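Local coordinates for probable oxidoreductase protein (Rhizobium etli, PDB 4FB5), which probably acts as an oxidoreductase of the GFO/IDH/MocA family, binding a dinucleotide cofactor in its Rossmann-fold domain, at residues V147-R161 with L340-L353. Sequence-based numbering, arbitrary orientation.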
ATOM      1  N   VAL A 147      -7.080  41.989  -8.455  1.00 63.41           N
ATOM      2  CA  VAL A 147      -7.438  40.790  -7.707  1.00 61.73           C
ATOM      3  C   VAL A 147      -6.372  40.448  -6.671  1.00 60.14           C
ATOM      4  O   VAL A 147      -5.231  40.901  -6.768  1.00 59.33           O
ATOM      5  CB  VAL A 147      -7.640  39.582  -8.640  1.00 62.15           C
ATOM      6  CG1 VAL A 147      -7.207  38.298  -7.947  1.00 62.10           C
ATOM      7  CG2 VAL A 147      -9.092  39.493  -9.085  1.00 62.59           C
ATOM      8  N   ALA A 148      -6.751  39.647  -5.681  1.00 58.15           N
ATOM      9  CA  ALA A 148      -5.820  39.240  -4.617  1.00 56.69           C
ATOM     10  C   ALA A 148      -5.994  37.766  -4.213  1.00 55.26           C
ATOM     11  O   ALA A 148      -7.014  37.384  -3.611  1.00 55.96           O
ATOM     12  CB  ALA A 148      -5.968  40.138  -3.393  1.00 56.57           C
ATOM     13  N   ALA A 149      -4.985  36.951  -4.517  1.00 52.98           N
ATOM     14  CA  ALA A 149      -5.050  35.493  -4.284  1.00 50.25           C
ATOM     15  C   ALA A 149      -4.037  35.000  -3.261  1.00 48.61           C
ATOM     16  O   ALA A 149      -2.994  35.595  -3.041  1.00 48.00           O
ATOM     17  CB  ALA A 149      -4.876  34.751  -5.593  1.00 49.48           C
ATOM     18  N   LEU A 150      -4.361  33.892  -2.631  1.00 47.47           N
ATOM     19  CA  LEU A 150      -3.449  33.261  -1.712  1.00 46.27           C
ATOM     20  C   LEU A 150      -2.966  31.940  -2.261  1.00 46.12           C
ATOM     21  O   LEU A 150      -3.645  31.334  -3.087  1.00 47.06           O
ATOM     22  CB  LEU A 150      -4.143  33.060  -0.398  1.00 45.82           C
ATOM     23  CG  LEU A 150      -4.367  34.397   0.250  1.00 43.73           C
ATOM     24  CD1 LEU A 150      -5.506  34.314   1.195  1.00 42.29           C
ATOM     25  CD2 LEU A 150      -3.104  34.791   0.938  1.00 42.50           C
ATOM     26  N   GLY A 151      -1.792  31.505  -1.803  1.00 45.36           N
ATOM     27  CA  GLY A 151      -1.166  30.283  -2.280  1.00 43.82           C
ATOM     28  C   GLY A 151      -1.612  29.098  -1.455  1.00 43.69           C
ATOM     29  O   GLY A 151      -0.845  28.519  -0.658  1.00 44.06           O
ATOM     30  N   TYR A 152      -2.868  28.734  -1.634  1.00 42.03           N
ATOM     31  CA  TYR A 152      -3.350  27.506  -1.080  1.00 40.34           C
ATOM     32  C   TYR A 152      -3.307  26.496  -2.220  1.00 39.65           C
ATOM     33  O   TYR A 152      -4.350  26.168  -2.785  1.00 40.37           O
ATOM     34  CB  TYR A 152      -4.774  27.678  -0.528  1.00 39.53           C
ATOM     35  CG  TYR A 152      -4.820  28.400   0.791  1.00 39.65           C
ATOM     36  CD1 TYR A 152      -4.321  27.804   1.940  1.00 39.21           C
ATOM     37  CD2 TYR A 152      -5.359  29.698   0.899  1.00 38.68           C
ATOM     38  CE1 TYR A 152      -4.353  28.474   3.170  1.00 38.57           C
ATOM     39  CE2 TYR A 152      -5.374  30.378   2.111  1.00 36.37           C
ATOM     40  CZ  TYR A 152      -4.868  29.749   3.248  1.00 38.39           C
ATOM     41  OH  TYR A 152      -4.880  30.363   4.482  1.00 39.76           O
ATOM     42  N   ASN A 153      -2.123  25.988  -2.553  1.00 38.52           N
ATOM     43  CA  ASN A 153      -1.965  25.196  -3.790  1.00 38.25           C
ATOM     44  C   ASN A 153      -2.532  23.780  -3.789  1.00 37.21           C
ATOM     45  O   ASN A 153      -2.913  23.278  -4.821  1.00 36.54           O
ATOM     46  CB  ASN A 153      -0.513  25.146  -4.198  1.00 38.75           C
ATOM     47  CG  ASN A 153       0.379  24.966  -3.028  1.00 41.93           C
ATOM     48  OD1 ASN A 153       1.057  25.910  -2.623  1.00 49.44           O
ATOM     49  ND2 ASN A 153       0.331  23.790  -2.404  1.00 41.88           N
ATOM     50  N   TYR A 154      -2.583  23.130  -2.638  1.00 36.87           N
ATOM     51  CA  TYR A 154      -3.139  21.784  -2.573  1.00 36.72           C
ATOM     52  C   TYR A 154      -4.475  21.664  -3.317  1.00 37.49           C
ATOM     53  O   TYR A 154      -4.664  20.702  -4.075  1.00 37.34           O
ATOM     54  CB  TYR A 154      -3.194  21.306  -1.126  1.00 35.25           C
ATOM     55  CG  TYR A 154      -1.798  21.207  -0.621  1.00 34.17           C
ATOM     56  CD1 TYR A 154      -0.892  20.324  -1.211  1.00 35.11           C
ATOM     57  CD2 TYR A 154      -1.349  21.996   0.393  1.00 33.49           C
ATOM     58  CE1 TYR A 154       0.386  20.226  -0.783  1.00 33.91           C
ATOM     59  CE2 TYR A 154      -0.038  21.918   0.826  1.00 33.54           C
ATOM     60  CZ  TYR A 154       0.818  21.028   0.236  1.00 33.85           C
ATOM     61  OH  TYR A 154       2.125  20.935   0.665  1.00 35.53           O
ATOM     62  N   ILE A 155      -5.347  22.661  -3.108  1.00 38.14           N
ATOM     63  CA  ILE A 155      -6.606  22.920  -3.862  1.00 39.23           C
ATOM     64  C   ILE A 155      -6.541  22.687  -5.358  1.00 38.76           C
ATOM     65  O   ILE A 155      -7.528  22.292  -5.948  1.00 40.03           O
ATOM     66  CB  ILE A 155      -7.067  24.400  -3.678  1.00 39.82           C
ATOM     67  CG1 ILE A 155      -7.427  24.695  -2.241  1.00 43.48           C
ATOM     68  CG2 ILE A 155      -8.260  24.737  -4.451  1.00 41.29           C
ATOM     69  CD1 ILE A 155      -7.913  23.484  -1.454  1.00 47.77           C
ATOM     70  N   GLN A 156      -5.396  22.920  -5.988  1.00 37.90           N
ATOM     71  CA  GLN A 156      -5.335  22.882  -7.439  1.00 36.59           C
ATOM     72  C   GLN A 156      -4.990  21.540  -8.041  1.00 35.96           C
ATOM     73  O   GLN A 156      -5.019  21.394  -9.268  1.00 36.26           O
ATOM     74  CB  GLN A 156      -4.309  23.892  -7.972  1.00 37.03           C
ATOM     75  CG  GLN A 156      -4.450  25.299  -7.537  1.00 36.84           C
ATOM     76  CD  GLN A 156      -5.750  25.926  -7.926  1.00 40.00           C
ATOM     77  OE1 GLN A 156      -6.218  26.849  -7.249  1.00 41.29           O
ATOM     78  NE2 GLN A 156      -6.355  25.446  -9.021  1.00 43.07           N
ATOM     79  N   ASN A 157      -4.627  20.569  -7.214  1.00 35.42           N
ATOM     80  CA  ASN A 157      -4.339  19.207  -7.702  1.00 33.62           C
ATOM     81  C   ASN A 157      -5.506  18.763  -8.539  1.00 32.46           C
ATOM     82  O   ASN A 157      -6.634  18.932  -8.122  1.00 32.64           O
ATOM     83  CB  ASN A 157      -4.181  18.266  -6.510  1.00 33.64           C
ATOM     84  CG  ASN A 157      -3.692  16.856  -6.889  1.00 33.38           C
ATOM     85  OD1 ASN A 157      -3.796  16.398  -8.030  1.00 33.54           O
ATOM     86  ND2 ASN A 157      -3.190  16.146  -5.887  1.00 35.32           N
ATOM     87  N   PRO A 158      -5.244  18.223  -9.728  1.00 31.82           N
ATOM     88  CA  PRO A 158      -6.290  17.621 -10.538  1.00 31.80           C
ATOM     89  C   PRO A 158      -7.096  16.548  -9.820  1.00 32.60           C
ATOM     90  O   PRO A 158      -8.342  16.454 -10.037  1.00 34.50           O
ATOM     91  CB  PRO A 158      -5.518  16.972 -11.686  1.00 30.99           C
ATOM     92  CG  PRO A 158      -4.319  17.823 -11.858  1.00 29.27           C
ATOM     93  CD  PRO A 158      -3.952  18.265 -10.457  1.00 31.80           C
ATOM     94  N   VAL A 159      -6.431  15.744  -8.992  1.00 31.46           N
ATOM     95  CA  VAL A 159      -7.127  14.688  -8.252  1.00 31.04           C
ATOM     96  C   VAL A 159      -8.172  15.348  -7.372  1.00 32.29           C
ATOM     97  O   VAL A 159      -9.281  14.872  -7.219  1.00 32.29           O
ATOM     98  CB  VAL A 159      -6.115  13.843  -7.409  1.00 30.94           C
ATOM     99  CG1 VAL A 159      -6.803  13.098  -6.258  1.00 27.53           C
ATOM    100  CG2 VAL A 159      -5.290  12.920  -8.348  1.00 28.72           C
HETATM  101  N   MSE A 160      -7.804  16.491  -6.825  1.00 33.03           N
HETATM  102  CA  MSE A 160      -8.634  17.168  -5.918  1.00 34.51           C
HETATM  103  C   MSE A 160      -9.826  17.794  -6.662  1.00 35.18           C
HETATM  104  O   MSE A 160     -10.940  17.708  -6.167  1.00 34.71           O
HETATM  105  CB  MSE A 160      -7.780  18.167  -5.131  1.00 35.81           C
HETATM  106  CG  MSE A 160      -8.450  18.781  -3.935  1.00 40.21           C
HETATM  107 SE   MSE A 160      -8.861  17.366  -2.599  1.00 61.63          SE
HETATM  108  CE  MSE A 160      -6.960  17.025  -2.151  1.00 50.98           C
ATOM    109  N   ARG A 161      -9.615  18.414  -7.840  1.00 36.12           N
ATOM    110  CA  ARG A 161     -10.776  18.887  -8.626  1.00 36.97           C
ATOM    111  C   ARG A 161     -11.704  17.721  -8.984  1.00 36.06           C
ATOM    112  O   ARG A 161     -12.928  17.871  -8.966  1.00 36.26           O
ATOM    113  CB  ARG A 161     -10.465  19.753  -9.875  1.00 37.33           C
ATOM    114  CG  ARG A 161      -9.013  20.054 -10.209  1.00 43.01           C
ATOM    115  CD  ARG A 161      -8.552  21.415  -9.649  1.00 50.39           C
ATOM    116  NE  ARG A 161      -7.788  22.225 -10.613  1.00 56.35           N
ATOM    117  CZ  ARG A 161      -8.319  23.199 -11.385  1.00 61.03           C
ATOM    118  NH1 ARG A 161      -9.623  23.495 -11.346  1.00 60.75           N
ATOM    119  NH2 ARG A 161      -7.551  23.886 -12.224  1.00 63.08           N
ATOM    120  N   LEU A 340       2.064  14.251 -11.680  1.00 38.88           N
ATOM    121  CA  LEU A 340       2.526  15.603 -11.457  1.00 38.20           C
ATOM    122  C   LEU A 340       3.333  15.694 -10.172  1.00 37.41           C
ATOM    123  O   LEU A 340       3.312  14.779  -9.352  1.00 37.21           O
ATOM    124  CB  LEU A 340       1.339  16.556 -11.326  1.00 38.81           C
ATOM    125  CG  LEU A 340       0.302  16.575 -12.434  1.00 39.02           C
ATOM    126  CD1 LEU A 340      -0.393  17.906 -12.362  1.00 38.69           C
ATOM    127  CD2 LEU A 340       1.003  16.402 -13.779  1.00 39.14           C
ATOM    128  N   GLY A 341       4.033  16.819 -10.006  1.00 36.90           N
ATOM    129  CA  GLY A 341       4.902  17.079  -8.863  1.00 36.10           C
ATOM    130  C   GLY A 341       4.332  18.189  -8.015  1.00 35.72           C
ATOM    131  O   GLY A 341       3.418  18.860  -8.424  1.00 35.23           O
ATOM    132  N   PHE A 342       4.878  18.411  -6.827  1.00 36.23           N
ATOM    133  CA  PHE A 342       4.463  19.580  -6.050  1.00 36.36           C
ATOM    134  C   PHE A 342       4.525  20.913  -6.872  1.00 36.74           C
ATOM    135  O   PHE A 342       3.595  21.705  -6.821  1.00 37.04           O
ATOM    136  CB  PHE A 342       5.230  19.622  -4.739  1.00 35.89           C
ATOM    137  CG  PHE A 342       4.873  20.771  -3.829  1.00 34.04           C
ATOM    138  CD1 PHE A 342       3.769  20.700  -2.997  1.00 36.81           C
ATOM    139  CD2 PHE A 342       5.690  21.871  -3.748  1.00 34.43           C
ATOM    140  CE1 PHE A 342       3.431  21.753  -2.109  1.00 37.22           C
ATOM    141  CE2 PHE A 342       5.397  22.946  -2.902  1.00 37.14           C
ATOM    142  CZ  PHE A 342       4.255  22.890  -2.062  1.00 39.10           C
ATOM    143  N   ASN A 343       5.558  21.139  -7.662  1.00 37.40           N
ATOM    144  CA  ASN A 343       5.659  22.431  -8.384  1.00 39.25           C
ATOM    145  C   ASN A 343       4.575  22.589  -9.457  1.00 40.23           C
ATOM    146  O   ASN A 343       4.111  23.716  -9.737  1.00 39.81           O
ATOM    147  CB  ASN A 343       7.058  22.672  -8.995  1.00 38.65           C
ATOM    148  CG  ASN A 343       8.180  22.492  -7.977  1.00 41.35           C
ATOM    149  OD1 ASN A 343       7.982  22.624  -6.764  1.00 42.58           O
ATOM    150  ND2 ASN A 343       9.357  22.166  -8.467  1.00 44.38           N
ATOM    151  N   ASP A 344       4.159  21.459 -10.037  1.00 40.77           N
ATOM    152  CA  ASP A 344       3.087  21.487 -10.998  1.00 41.32           C
ATOM    153  C   ASP A 344       1.823  22.175 -10.423  1.00 41.40           C
ATOM    154  O   ASP A 344       1.076  22.861 -11.148  1.00 42.13           O
ATOM    155  CB  ASP A 344       2.858  20.093 -11.590  1.00 41.93           C
ATOM    156  CG  ASP A 344       4.094  19.588 -12.435  1.00 46.25           C
ATOM    157  OD1 ASP A 344       4.756  20.441 -13.100  1.00 48.01           O
ATOM    158  OD2 ASP A 344       4.403  18.349 -12.439  1.00 46.43           O
ATOM    159  N   LEU A 345       1.616  22.061  -9.117  1.00 40.55           N
ATOM    160  CA  LEU A 345       0.457  22.674  -8.491  1.00 40.12           C
ATOM    161  C   LEU A 345       0.533  24.190  -8.434  1.00 40.52           C
ATOM    162  O   LEU A 345      -0.486  24.852  -8.309  1.00 40.60           O
ATOM    163  CB  LEU A 345       0.305  22.179  -7.067  1.00 39.64           C
ATOM    164  CG  LEU A 345       0.261  20.683  -6.821  1.00 39.57           C
ATOM    165  CD1 LEU A 345       0.390  20.479  -5.347  1.00 38.02           C
ATOM    166  CD2 LEU A 345      -1.024  20.090  -7.331  1.00 36.82           C
ATOM    167  N   LYS A 346       1.738  24.742  -8.474  1.00 40.84           N
ATOM    168  CA  LYS A 346       1.876  26.174  -8.451  1.00 41.33           C
ATOM    169  C   LYS A 346       1.576  26.755  -9.829  1.00 41.65           C
ATOM    170  O   LYS A 346       1.048  27.860  -9.916  1.00 42.31           O
ATOM    171  CB  LYS A 346       3.258  26.618  -7.981  1.00 41.45           C
ATOM    172  CG  LYS A 346       3.228  27.899  -7.111  1.00 42.58           C
ATOM    173  CD  LYS A 346       2.559  27.636  -5.758  1.00 45.05           C
ATOM    174  CE  LYS A 346       2.321  28.894  -4.930  1.00 46.56           C
ATOM    175  NZ  LYS A 346       2.080  28.551  -3.468  1.00 48.37           N
ATOM    176  N   ILE A 347       1.884  26.006 -10.885  1.00 41.50           N
ATOM    177  CA  ILE A 347       1.621  26.419 -12.263  1.00 41.53           C
ATOM    178  C   ILE A 347       0.107  26.542 -12.501  1.00 42.49           C
ATOM    179  O   ILE A 347      -0.376  27.522 -13.071  1.00 42.89           O
ATOM    180  CB  ILE A 347       2.197  25.388 -13.259  1.00 41.27           C
ATOM    181  CG1 ILE A 347       3.717  25.318 -13.175  1.00 39.73           C
ATOM    182  CG2 ILE A 347       1.730  25.680 -14.667  1.00 40.35           C
ATOM    183  CD1 ILE A 347       4.344  24.212 -14.036  1.00 38.77           C
ATOM    184  N   ILE A 348      -0.645  25.542 -12.048  1.00 43.20           N
ATOM    185  CA  ILE A 348      -2.100  25.556 -12.141  1.00 42.85           C
ATOM    186  C   ILE A 348      -2.648  26.746 -11.346  1.00 44.18           C
ATOM    187  O   ILE A 348      -3.463  27.512 -11.844  1.00 44.80           O
ATOM    188  CB  ILE A 348      -2.639  24.243 -11.610  1.00 42.13           C
ATOM    189  CG1 ILE A 348      -2.278  23.119 -12.578  1.00 40.33           C
ATOM    190  CG2 ILE A 348      -4.121  24.308 -11.370  1.00 42.47           C
ATOM    191  CD1 ILE A 348      -2.291  21.722 -11.970  1.00 33.16           C
ATOM    192  N   GLU A 349      -2.193  26.929 -10.113  1.00 45.35           N
ATOM    193  CA  GLU A 349      -2.618  28.102  -9.331  1.00 46.56           C
ATOM    194  C   GLU A 349      -2.300  29.430 -10.060  1.00 47.16           C
ATOM    195  O   GLU A 349      -3.108  30.326 -10.089  1.00 47.05           O
ATOM    196  CB  GLU A 349      -1.968  28.079  -7.957  1.00 46.48           C
ATOM    197  CG  GLU A 349      -2.376  29.225  -7.069  1.00 48.04           C
ATOM    198  CD  GLU A 349      -1.852  29.076  -5.654  1.00 52.94           C
ATOM    199  OE1 GLU A 349      -0.805  29.712  -5.384  1.00 52.29           O
ATOM    200  OE2 GLU A 349      -2.474  28.323  -4.834  1.00 55.22           O
ATOM    201  N   CYS A 350      -1.114  29.530 -10.647  1.00 48.21           N
ATOM    202  CA  CYS A 350      -0.746  30.651 -11.479  1.00 49.53           C
ATOM    203  C   CYS A 350      -1.758  30.804 -12.624  1.00 50.00           C
ATOM    204  O   CYS A 350      -2.302  31.894 -12.873  1.00 49.08           O
ATOM    205  CB  CYS A 350       0.668  30.452 -12.024  1.00 49.14           C
ATOM    206  SG  CYS A 350       1.160  31.766 -13.158  1.00 52.35           S
ATOM    207  N   ARG A 351      -2.038  29.700 -13.300  1.00 50.93           N
ATOM    208  CA  ARG A 351      -3.037  29.761 -14.334  1.00 52.38           C
ATOM    209  C   ARG A 351      -4.324  30.318 -13.732  1.00 52.28           C
ATOM    210  O   ARG A 351      -4.852  31.302 -14.238  1.00 53.82           O
ATOM    211  CB  ARG A 351      -3.233  28.419 -15.038  1.00 52.72           C
ATOM    212  CG  ARG A 351      -4.308  28.423 -16.114  1.00 55.80           C
ATOM    213  CD  ARG A 351      -3.962  29.378 -17.231  1.00 64.30           C
ATOM    214  NE  ARG A 351      -5.093  29.716 -18.118  1.00 70.61           N
ATOM    215  CZ  ARG A 351      -5.992  30.691 -17.902  1.00 71.89           C
ATOM    216  NH1 ARG A 351      -5.938  31.434 -16.798  1.00 72.63           N
ATOM    217  NH2 ARG A 351      -6.963  30.914 -18.788  1.00 70.51           N
ATOM    218  N   GLU A 352      -4.804  29.771 -12.625  1.00 51.54           N
ATOM    219  CA  GLU A 352      -6.108  30.212 -12.154  1.00 51.40           C
ATOM    220  C   GLU A 352      -6.109  31.680 -11.734  1.00 51.49           C
ATOM    221  O   GLU A 352      -7.165  32.323 -11.680  1.00 51.09           O
ATOM    222  CB  GLU A 352      -6.638  29.321 -11.041  1.00 51.08           C
ATOM    223  CG  GLU A 352      -6.915  27.914 -11.499  1.00 51.93           C
ATOM    224  CD  GLU A 352      -8.099  27.781 -12.450  1.00 51.43           C
ATOM    225  OE1 GLU A 352      -7.903  27.258 -13.568  1.00 53.31           O
ATOM    226  OE2 GLU A 352      -9.223  28.154 -12.068  1.00 51.37           O
ATOM    227  N   LEU A 353      -4.927  32.205 -11.433  1.00 51.61           N
ATOM    228  CA  LEU A 353      -4.810  33.580 -11.005  1.00 51.96           C
ATOM    229  C   LEU A 353      -5.028  34.476 -12.214  1.00 53.09           C
ATOM    230  O   LEU A 353      -5.650  35.548 -12.108  1.00 53.58           O
ATOM    231  CB  LEU A 353      -3.431  33.855 -10.414  1.00 51.70           C
ATOM    232  CG  LEU A 353      -3.152  35.340 -10.175  1.00 50.83           C
ATOM    233  CD1 LEU A 353      -4.308  35.936  -9.454  1.00 50.19           C
ATOM    234  CD2 LEU A 353      -1.877  35.616  -9.389  1.00 51.83           C
TER
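Lys346 NZ donates to Asn153 OD1 at 3.0 Å, meeting a lone pair in the plane of the amide, and also forms a salt bridge with Glu124; its salt bridge to Glu349 OE1 is long. The lysine chain, bent at chi2 (68°), swings its amine from the flank of the helix to the loop. Asn153 CG sits between its backbone N and carbonyl carbon, and the amide that results serves two neighbours: ND2 lies over the centre of the Tyr154 ring, 3.6 Å above its plane, while OD1 takes the lysine. Phe342 CE1 lies 3.6 Å from Tyr154 CZ, the two rings meeting obliquely with planes at 51°. Glu349 runs fully extended to the inverse gamma turn at Gly151; OE1 passes 3.2 Å from Gly151 CA and accepts a hydrogen bond from Trp122 NE1 of strand 120-123, which holds the buried carboxylate. Leu345 CD2 lies 3.5 Å from Asn157 CA, just where Asn157 caps helix 158-168 through OD1 and Val159 N. The aliphatic part of Gln156 packs on Ile348, and Leu340 CD1 and Pro158 CG are in apolar contact at 4.0 Å. Arg161 NE hydrogen-bonds to Gln156 O from above the carbonyl plane, and its NH2 reaches Glu352 OE1 in a long salt bridge at the guanidinium edge; OE1 also pairs with Arg355, and OE2 accepts from Ser363 N. At the other end, Leu353 CD1 touches Val147 and Ala149. From strand 148-150, at the edge of the Rossmann sheet in this chain, the loop leads to helix 158-168, probably into the C-terminal domain, as in the family; helix 344-358 packs back along it and touches helices 35-44 and 47-51, while Phe342 and Tyr154 meet His338 of a second subunit.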